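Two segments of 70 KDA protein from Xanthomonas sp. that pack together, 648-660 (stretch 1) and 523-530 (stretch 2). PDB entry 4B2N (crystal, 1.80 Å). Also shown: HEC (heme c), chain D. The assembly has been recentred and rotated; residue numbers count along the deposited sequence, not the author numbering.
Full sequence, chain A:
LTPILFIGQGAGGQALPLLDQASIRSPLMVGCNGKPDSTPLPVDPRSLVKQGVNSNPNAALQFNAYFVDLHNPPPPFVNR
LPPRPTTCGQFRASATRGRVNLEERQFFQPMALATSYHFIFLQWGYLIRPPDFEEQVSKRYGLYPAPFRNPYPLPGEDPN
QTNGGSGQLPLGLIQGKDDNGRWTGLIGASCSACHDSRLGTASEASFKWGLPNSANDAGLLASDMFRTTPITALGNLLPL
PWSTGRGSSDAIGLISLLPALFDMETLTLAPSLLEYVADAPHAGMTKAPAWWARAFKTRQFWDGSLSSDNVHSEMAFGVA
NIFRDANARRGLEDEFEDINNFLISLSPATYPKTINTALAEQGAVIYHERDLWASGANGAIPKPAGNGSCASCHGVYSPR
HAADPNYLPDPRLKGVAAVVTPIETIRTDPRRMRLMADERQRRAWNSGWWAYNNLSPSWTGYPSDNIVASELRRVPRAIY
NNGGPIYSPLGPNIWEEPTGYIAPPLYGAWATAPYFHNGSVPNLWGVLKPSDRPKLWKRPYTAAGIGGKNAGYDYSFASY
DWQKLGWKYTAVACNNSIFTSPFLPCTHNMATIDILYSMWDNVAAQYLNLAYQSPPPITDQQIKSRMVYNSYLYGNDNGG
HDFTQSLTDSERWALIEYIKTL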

# COMPACT_ATOMS: atom_id res chain seq x y z
N THR A 648 -11.05 -8.40 28.12
CA THR A 648 -10.47 -9.43 28.98
C THR A 648 -9.64 -10.33 28.11
O THR A 648 -9.87 -10.39 26.88
CB THR A 648 -11.51 -10.28 29.74
OG1 THR A 648 -12.29 -11.09 28.81
CG2 THR A 648 -12.39 -9.37 30.77
N ASP A 649 -8.67 -11.02 28.71
CA ASP A 649 -7.91 -11.98 27.94
C ASP A 649 -8.83 -13.04 27.30
O ASP A 649 -8.55 -13.52 26.20
CB ASP A 649 -6.85 -12.67 28.79
CG ASP A 649 -5.60 -11.82 28.99
OD1 ASP A 649 -5.45 -10.67 28.52
OD2 ASP A 649 -4.74 -12.33 29.71
N SER A 650 -9.90 -13.45 28.00
CA SER A 650 -10.85 -14.38 27.39
C SER A 650 -11.54 -13.80 26.15
O SER A 650 -11.72 -14.52 25.15
CB SER A 650 -11.94 -14.85 28.36
OG SER A 650 -11.26 -15.61 29.33
N GLU A 651 -11.94 -12.54 26.25
CA GLU A 651 -12.48 -11.83 25.07
C GLU A 651 -11.47 -11.80 23.96
O GLU A 651 -11.82 -12.07 22.81
CB GLU A 651 -12.94 -10.45 25.43
CG GLU A 651 -14.27 -10.46 26.16
CD GLU A 651 -14.55 -9.12 26.80
OE1 GLU A 651 -13.61 -8.45 27.29
OE2 GLU A 651 -15.73 -8.76 26.81
N ARG A 652 -10.21 -11.53 24.28
CA ARG A 652 -9.14 -11.49 23.23
C ARG A 652 -8.94 -12.81 22.48
O ARG A 652 -8.88 -12.81 21.24
CB ARG A 652 -7.81 -11.01 23.83
CG ARG A 652 -7.87 -9.62 24.43
CD ARG A 652 -6.62 -9.27 25.20
NE ARG A 652 -6.68 -7.84 25.52
CZ ARG A 652 -6.70 -7.35 26.74
NH1 ARG A 652 -6.69 -8.20 27.76
NH2 ARG A 652 -6.82 -6.04 26.96
N TRP A 653 -8.79 -13.93 23.20
CA TRP A 653 -8.72 -15.22 22.49
C TRP A 653 -9.94 -15.51 21.63
O TRP A 653 -9.79 -16.05 20.53
CB TRP A 653 -8.51 -16.37 23.49
CG TRP A 653 -7.19 -16.26 24.20
CD1 TRP A 653 -6.97 -16.06 25.54
CD2 TRP A 653 -5.84 -16.34 23.59
NE1 TRP A 653 -5.61 -16.00 25.84
CE2 TRP A 653 -4.87 -16.18 24.72
CE3 TRP A 653 -5.35 -16.50 22.31
CZ2 TRP A 653 -3.50 -16.19 24.52
CZ3 TRP A 653 -3.96 -16.53 22.13
CH2 TRP A 653 -3.05 -16.40 23.21
N ALA A 654 -11.16 -15.12 22.11
CA ALA A 654 -12.38 -15.37 21.32
C ALA A 654 -12.35 -14.53 20.06
O ALA A 654 -12.68 -15.03 18.95
CB ALA A 654 -13.65 -15.06 22.11
N LEU A 655 -11.93 -13.28 20.22
CA LEU A 655 -11.85 -12.37 19.08
C LEU A 655 -10.80 -12.87 18.11
O LEU A 655 -11.03 -12.81 16.89
CB LEU A 655 -11.48 -10.98 19.55
CG LEU A 655 -12.58 -10.05 20.10
CD1 LEU A 655 -11.85 -8.90 20.78
CD2 LEU A 655 -13.52 -9.55 18.99
N ILE A 656 -9.68 -13.40 18.60
CA ILE A 656 -8.69 -13.98 17.67
C ILE A 656 -9.21 -15.17 16.88
O ILE A 656 -9.01 -15.28 15.65
CB ILE A 656 -7.35 -14.30 18.37
CG1 ILE A 656 -6.59 -13.00 18.60
CG2 ILE A 656 -6.49 -15.26 17.56
CD1 ILE A 656 -5.65 -13.13 19.81
N GLU A 657 -9.88 -16.08 17.58
CA GLU A 657 -10.49 -17.19 16.91
C GLU A 657 -11.48 -16.72 15.86
O GLU A 657 -11.57 -17.29 14.76
CB GLU A 657 -11.23 -18.05 17.94
CG GLU A 657 -11.30 -19.47 17.42
CD GLU A 657 -9.95 -20.17 17.41
OE1 GLU A 657 -8.94 -19.63 17.91
OE2 GLU A 657 -9.90 -21.27 16.82
N TYR A 658 -12.28 -15.70 16.19
CA TYR A 658 -13.21 -15.18 15.21
C TYR A 658 -12.48 -14.61 13.96
O TYR A 658 -12.89 -14.84 12.80
CB TYR A 658 -14.09 -14.11 15.86
CG TYR A 658 -15.02 -13.46 14.86
CD1 TYR A 658 -15.88 -14.24 14.07
CD2 TYR A 658 -15.05 -12.07 14.71
CE1 TYR A 658 -16.72 -13.65 13.16
CE2 TYR A 658 -15.91 -11.46 13.78
CZ TYR A 658 -16.74 -12.28 13.03
OH TYR A 658 -17.61 -11.77 12.16
N ILE A 659 -11.37 -13.94 14.17
CA ILE A 659 -10.66 -13.31 13.04
C ILE A 659 -10.09 -14.39 12.08
O ILE A 659 -9.93 -14.16 10.84
CB ILE A 659 -9.60 -12.31 13.51
CG1 ILE A 659 -10.30 -11.08 14.13
CG2 ILE A 659 -8.67 -11.89 12.32
CD1 ILE A 659 -9.46 -10.30 15.09
N LYS A 660 -9.73 -15.54 12.66
CA LYS A 660 -9.35 -16.71 11.86
C LYS A 660 -10.41 -17.08 10.81
O LYS A 660 -10.06 -17.59 9.78
CB LYS A 660 -9.05 -17.93 12.77
CG LYS A 660 -7.86 -17.74 13.68
CD LYS A 660 -7.63 -19.02 14.50
CE LYS A 660 -6.51 -18.91 15.53
NZ LYS A 660 -6.49 -20.11 16.45
FE HEC D . -9.21 -1.70 14.98
CHA HEC D . -6.38 -1.28 13.04
CHB HEC D . -8.81 -5.24 14.94
CHC HEC D . -11.69 -2.12 17.29
CHD HEC D . -10.26 1.45 14.18
NA HEC D . -7.94 -2.98 14.06
C1A HEC D . -6.73 -2.62 13.42
C2A HEC D . -5.94 -3.80 13.07
C3A HEC D . -6.66 -4.97 13.62
C4A HEC D . -7.83 -4.42 14.28
CMA HEC D . -6.24 -6.41 13.48
CAA HEC D . -4.69 -3.87 12.20
CBA HEC D . -5.31 -3.86 10.76
CGA HEC D . -4.21 -3.68 9.70
O1A HEC D . -3.06 -3.42 10.12
O2A HEC D . -4.40 -3.82 8.43
NB HEC D . -10.07 -3.43 15.95
C1B HEC D . -9.83 -4.74 15.84
C2B HEC D . -10.65 -5.62 16.68
C3B HEC D . -11.51 -4.65 17.40
C4B HEC D . -11.07 -3.37 16.88
CMB HEC D . -10.60 -7.12 16.74
CAB HEC D . -12.55 -4.92 18.47
CBB HEC D . -12.02 -5.42 19.66
NC HEC D . -10.75 -0.64 15.51
C1C HEC D . -11.62 -0.86 16.61
C2C HEC D . -12.47 0.27 16.97
C3C HEC D . -12.06 1.30 16.05
C4C HEC D . -10.94 0.75 15.24
CMC HEC D . -13.54 0.34 18.04
CAC HEC D . -12.64 2.69 16.02
CBC HEC D . -12.74 3.50 17.09
ND HEC D . -8.53 -0.26 13.79
C1D HEC D . -8.99 0.97 13.61
C2D HEC D . -8.22 1.87 12.77
C3D HEC D . -7.06 1.08 12.43
C4D HEC D . -7.33 -0.18 13.12
CMD HEC D . -8.54 3.29 12.36
CAD HEC D . -5.90 1.49 11.56
CBD HEC D . -4.82 1.96 12.55
CGD HEC D . -3.54 2.37 11.86
O1D HEC D . -3.02 3.48 12.06
O2D HEC D . -3.09 1.55 11.08
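Stretch 2 (523-530) NLWGVLKP

The apolar centre of the contact is built from Leu 524 and Leu 528 of stretch 2 and Leu 655, Ile 656 and Ile 659 of stretch 1. Residues 524-528 form a short helix, one turn and a little more, so Leu 524 and Leu 528, four positions apart, project from the same side of it, and both point toward the long helix that begins at Asp 649. The two axes cross at 135°, closer to antiparallel than to parallel, and approach to 10.2 Å. The register follows from that direction: Leu 524 CA lies 7.2 Å from Ile 656 CA, whereas Leu 528 CA lies 6.4 Å from Arg 652 CA, one turn earlier in stretch 1.

Leu 528 CD1 reaches Leu 655 CB and Ile 656 CG1, each at 4.0 Å, and Leu 524 CD2 comes to 3.4 Å from Ile 659 CD1. Branched aliphatic side chains suit this place because they fill space without bringing polar groups that would need partners. The same layer borders the heme c: Leu 528 CD2 is 3.7 Å from HEC CMB, and Leu 655 CD1 is 3.7 Å from HEC CBB.

Next to this layer, Trp 525 extends its indole across to stretch 1. Its CA-to-CB bond points sideways, but with chi1 in t the ring comes to rest among Asp 649, Arg 652, Trp 653 and Ile 656, a knob in a hole. One face receives Trp 653 in an offset stack, the six-membered rings 4.4 Å apart between centroids and inclined at 28°. Over the opposite face lies Arg 652, whose CD is 4.2 Å from the centroid of the Trp 525 six-membered ring in a CH-pi contact. Ile 656 CD1 meets the ring edge, 3.7 Å from Trp 525 CE3. A broad, flat side chain can thus use both faces and its rim at once.

Arg 652 leads from this packing to the polar edge. Its methylenes serve the indole, while NE donates a 2.7 Å hydrogen bond to Leu 528 O. A carbonyl near the end of a short helix is well placed to accept from a side chain, and here it lies near the guanidinium plane. Beyond it the backbone leaves helical geometry at Lys 529, whose CD covers one guanidinium face, 3.2 Å from Arg 652 NH1. These two cations share an anion: Asp 649 OD1 forms salt bridges with Arg 652 NH1 at 2.9 Å and Lys 529 NZ at 3.3 Å, both weak as hydrogen bonds.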

# COMPACT_ATOMS: atom_id res chain seq x y z
N ASN A 523 1.75 -8.96 16.18
CA ASN A 523 0.65 -9.93 16.18
C ASN A 523 -0.67 -9.34 16.59
O ASN A 523 -0.76 -8.21 17.08
CB ASN A 523 0.99 -11.24 16.96
CG ASN A 523 1.32 -11.00 18.43
OD1 ASN A 523 2.13 -11.77 19.09
ND2 ASN A 523 0.73 -9.98 18.98
N LEU A 524 -1.73 -10.09 16.35
CA LEU A 524 -3.05 -9.57 16.60
C LEU A 524 -3.34 -9.42 18.08
O LEU A 524 -4.00 -8.41 18.53
CB LEU A 524 -4.09 -10.49 15.94
CG LEU A 524 -5.07 -9.60 15.20
CD1 LEU A 524 -5.37 -10.19 13.84
CD2 LEU A 524 -6.32 -9.39 16.06
N TRP A 525 -2.86 -10.40 18.85
CA TRP A 525 -2.84 -10.25 20.32
C TRP A 525 -2.40 -8.84 20.75
O TRP A 525 -3.03 -8.21 21.58
CB TRP A 525 -1.93 -11.33 20.90
CG TRP A 525 -1.92 -11.29 22.40
CD1 TRP A 525 -0.94 -10.75 23.22
CD2 TRP A 525 -2.95 -11.80 23.29
NE1 TRP A 525 -1.31 -10.90 24.55
CE2 TRP A 525 -2.51 -11.52 24.65
CE3 TRP A 525 -4.17 -12.43 23.10
CZ2 TRP A 525 -3.27 -11.87 25.77
CZ3 TRP A 525 -4.93 -12.79 24.24
CH2 TRP A 525 -4.49 -12.52 25.54
N GLY A 526 -1.33 -8.33 20.15
CA GLY A 526 -0.77 -7.03 20.50
C GLY A 526 -1.69 -5.86 20.17
O GLY A 526 -1.79 -4.91 20.93
N VAL A 527 -2.36 -5.93 19.04
CA VAL A 527 -3.40 -4.98 18.71
C VAL A 527 -4.43 -5.02 19.83
O VAL A 527 -4.92 -3.97 20.25
CB VAL A 527 -4.02 -5.35 17.36
CG1 VAL A 527 -5.21 -4.44 17.05
CG2 VAL A 527 -2.94 -5.26 16.26
N LEU A 528 -4.74 -6.23 20.28
CA LEU A 528 -5.82 -6.44 21.26
C LEU A 528 -5.39 -6.16 22.69
O LEU A 528 -6.22 -5.97 23.58
CB LEU A 528 -6.40 -7.85 21.10
CG LEU A 528 -7.23 -7.99 19.80
CD1 LEU A 528 -7.84 -9.36 19.76
CD2 LEU A 528 -8.32 -6.95 19.63
N LYS A 529 -4.08 -6.14 22.91
CA LYS A 529 -3.55 -5.93 24.25
C LYS A 529 -2.35 -5.05 24.23
O LYS A 529 -1.21 -5.57 24.07
CB LYS A 529 -3.23 -7.28 24.84
CG LYS A 529 -2.96 -7.19 26.30
CD LYS A 529 -3.59 -8.42 26.87
CE LYS A 529 -2.63 -9.15 27.70
NZ LYS A 529 -2.86 -8.72 29.11
N PRO A 530 -2.57 -3.71 24.29
CA PRO A 530 -1.49 -2.74 24.06
C PRO A 530 -0.27 -3.04 24.90
O PRO A 530 0.83 -2.88 24.42
CB PRO A 530 -2.12 -1.42 24.44
CG PRO A 530 -3.52 -1.60 24.00
CD PRO A 530 -3.86 -3.01 24.40